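Local coordinates for fluoroacetyl-CoA-specific thioesterase-like domain-containing protein (Thermanaerovibrio acidaminovorans, PDB 3QOO) that is of unknown function but adopts a hot-dog fold and may act as an acyl-CoA thioesterase, at residues A[49-54]-A[87-92]. Residues are numbered along the deposited sequence; the frame is centred on the assembly and turned at random. Where two conformers were deposited one is given.
Sequences TQLAVE and FTVTVD
Val89 turns its CG1 anti to the backbone N (chi1 173°), which places CG2 beside that nitrogen and presents both methyls to the helix. On the helical side an extended second torsion of Leu51 (chi2 177°) carries CD1 outward over the strand. CB of Leu51 then rests on Val89 CG2 at 3.8 Å. Its CD1 reaches back along the strand to Phe87 CB at 3.7 Å and also lies close to Phe87 O. Leucine suits this place because its long branched chain spans two inward-facing strand positions; valine, compact and beta-branched, fits a strand and still offers two methyls. The Phe87 ring leads away from the helix segment and meets Thr47, one turn before Leu51 in the helix. The small Ala52 is consistent with a close approach of the helix, its backbone N 4.3 Å from Val89 CG1. The side chains that meet are apolar, and all four touching residues are buried. The axes of segments 49-54 and 87-92 cross at -46°, as helix 41-56 packs across the antiparallel sheet in the hot-dog manner. Leu51 also touches Met18 of strand 15-21, Val89 meets Leu101 and Met103 of strand 98-107, and Ala52 reaches strand 110-123.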
loop_
_atom_site.group_PDB
_atom_site.type_symbol
_atom_site.label_atom_id
_atom_site.label_comp_id
_atom_site.label_asym_id
_atom_site.label_seq_id
_atom_site.Cartn_x
_atom_site.Cartn_y
_atom_site.Cartn_z
ATOM N N THR A 49 0.722 -3.865 -7.674
ATOM C CA THR A 49 -0.482 -3.544 -8.435
ATOM C C THR A 49 -0.171 -3.573 -9.944
ATOM O O THR A 49 -0.916 -4.149 -10.739
ATOM C CB THR A 49 -1.062 -2.192 -8.043
ATOM O OG1 THR A 49 -1.502 -2.284 -6.690
ATOM C CG2 THR A 49 -2.216 -1.836 -8.942
ATOM N N GLN A 50 0.915 -2.926 -10.333
ATOM C CA GLN A 50 1.294 -2.891 -11.737
ATOM C C GLN A 50 1.438 -4.288 -12.321
ATOM O O GLN A 50 0.906 -4.569 -13.407
ATOM C CB GLN A 50 2.611 -2.129 -11.921
ATOM C CG GLN A 50 3.044 -2.095 -13.375
ATOM C CD GLN A 50 4.322 -1.362 -13.606
ATOM O OE1 GLN A 50 4.796 -0.654 -12.722
ATOM N NE2 GLN A 50 4.866 -1.466 -14.820
ATOM N N LEU A 51 2.143 -5.152 -11.618
ATOM C CA LEU A 51 2.315 -6.523 -12.105
ATOM C C LEU A 51 1.032 -7.315 -12.096
ATOM O O LEU A 51 0.789 -8.079 -13.026
ATOM C CB LEU A 51 3.366 -7.255 -11.292
ATOM C CG LEU A 51 4.794 -7.074 -11.726
ATOM C CD1 LEU A 51 5.709 -7.805 -10.778
ATOM C CD2 LEU A 51 4.996 -7.534 -13.129
ATOM N N ALA A 52 0.200 -7.152 -11.071
ATOM C CA ALA A 52 -1.052 -7.884 -11.018
ATOM C C ALA A 52 -1.913 -7.496 -12.215
ATOM O O ALA A 52 -2.541 -8.358 -12.834
ATOM C CB ALA A 52 -1.765 -7.580 -9.698
ATOM N N VAL A 53 -1.956 -6.210 -12.533
ATOM C CA VAL A 53 -2.733 -5.763 -13.683
ATOM C C VAL A 53 -2.126 -6.341 -14.963
ATOM O O VAL A 53 -2.867 -6.772 -15.874
ATOM C CB VAL A 53 -2.780 -4.220 -13.739
ATOM C CG1 VAL A 53 -3.353 -3.712 -15.058
ATOM C CG2 VAL A 53 -3.612 -3.663 -12.592
ATOM N N GLU A 54 -0.804 -6.359 -15.085
ATOM C CA GLU A 54 -0.139 -6.973 -16.248
ATOM C C GLU A 54 -0.425 -8.465 -16.399
ATOM O O GLU A 54 -0.412 -8.977 -17.514
ATOM C CB GLU A 54 1.380 -6.702 -16.217
ATOM C CG GLU A 54 1.701 -5.239 -16.511
ATOM C CD GLU A 54 3.164 -4.873 -16.422
ATOM O OE1 GLU A 54 4.007 -5.813 -16.322
ATOM O OE2 GLU A 54 3.444 -3.630 -16.463
ATOM N N PHE A 87 10.522 -7.938 -8.488
ATOM C CA PHE A 87 9.200 -8.298 -8.014
ATOM C C PHE A 87 8.682 -9.482 -8.784
ATOM O O PHE A 87 8.741 -9.497 -10.025
ATOM C CB PHE A 87 8.225 -7.144 -8.195
ATOM C CG PHE A 87 8.413 -5.988 -7.271
ATOM C CD1 PHE A 87 7.484 -5.737 -6.276
ATOM C CD2 PHE A 87 9.473 -5.116 -7.421
ATOM C CE1 PHE A 87 7.608 -4.625 -5.447
ATOM C CE2 PHE A 87 9.600 -4.030 -6.547
ATOM C CZ PHE A 87 8.678 -3.787 -5.570
ATOM N N THR A 88 8.151 -10.459 -8.044
ATOM C CA THR A 88 7.491 -11.619 -8.632
ATOM C C THR A 88 6.083 -11.666 -8.063
ATOM O O THR A 88 5.923 -11.703 -6.832
ATOM C CB THR A 88 8.216 -12.924 -8.295
ATOM O OG1 THR A 88 9.585 -12.817 -8.675
ATOM C CG2 THR A 88 7.568 -14.096 -9.047
ATOM N N VAL A 89 5.090 -11.594 -8.946
ATOM C CA VAL A 89 3.709 -11.684 -8.572
ATOM C C VAL A 89 3.080 -12.901 -9.221
ATOM O O VAL A 89 3.270 -13.106 -10.417
ATOM C CB VAL A 89 2.968 -10.370 -8.908
ATOM C CG1 VAL A 89 1.476 -10.498 -8.677
ATOM C CG2 VAL A 89 3.531 -9.216 -8.049
ATOM N N THR A 90 2.369 -13.682 -8.423
ATOM C CA THR A 90 1.916 -15.024 -8.789
ATOM C C THR A 90 0.460 -15.221 -8.431
ATOM O O THR A 90 0.047 -14.868 -7.330
ATOM C CB THR A 90 2.715 -16.095 -8.020
ATOM O OG1 THR A 90 4.115 -15.877 -8.227
ATOM C CG2 THR A 90 2.335 -17.506 -8.468
ATOM N N VAL A 91 -0.322 -15.819 -9.315
ATOM C CA VAL A 91 -1.698 -16.183 -8.991
ATOM C C VAL A 91 -1.707 -17.265 -7.915
ATOM O O VAL A 91 -1.152 -18.365 -8.113
ATOM C CB VAL A 91 -2.477 -16.653 -10.221
ATOM C CG1 VAL A 91 -3.869 -17.145 -9.815
ATOM C CG2 VAL A 91 -2.521 -15.527 -11.267
ATOM N N ASP A 92 -2.313 -16.960 -6.772
ATOM C CA ASP A 92 -2.396 -17.884 -5.647
ATOM C C ASP A 92 -3.670 -18.723 -5.701
ATOM O O ASP A 92 -3.619 -19.950 -5.593
ATOM C CB ASP A 92 -2.327 -17.102 -4.323
ATOM C CG ASP A 92 -2.387 -18.008 -3.128
ATOM O OD1 ASP A 92 -1.400 -18.737 -2.917
ATOM O OD2 ASP A 92 -3.418 -18.002 -2.422
#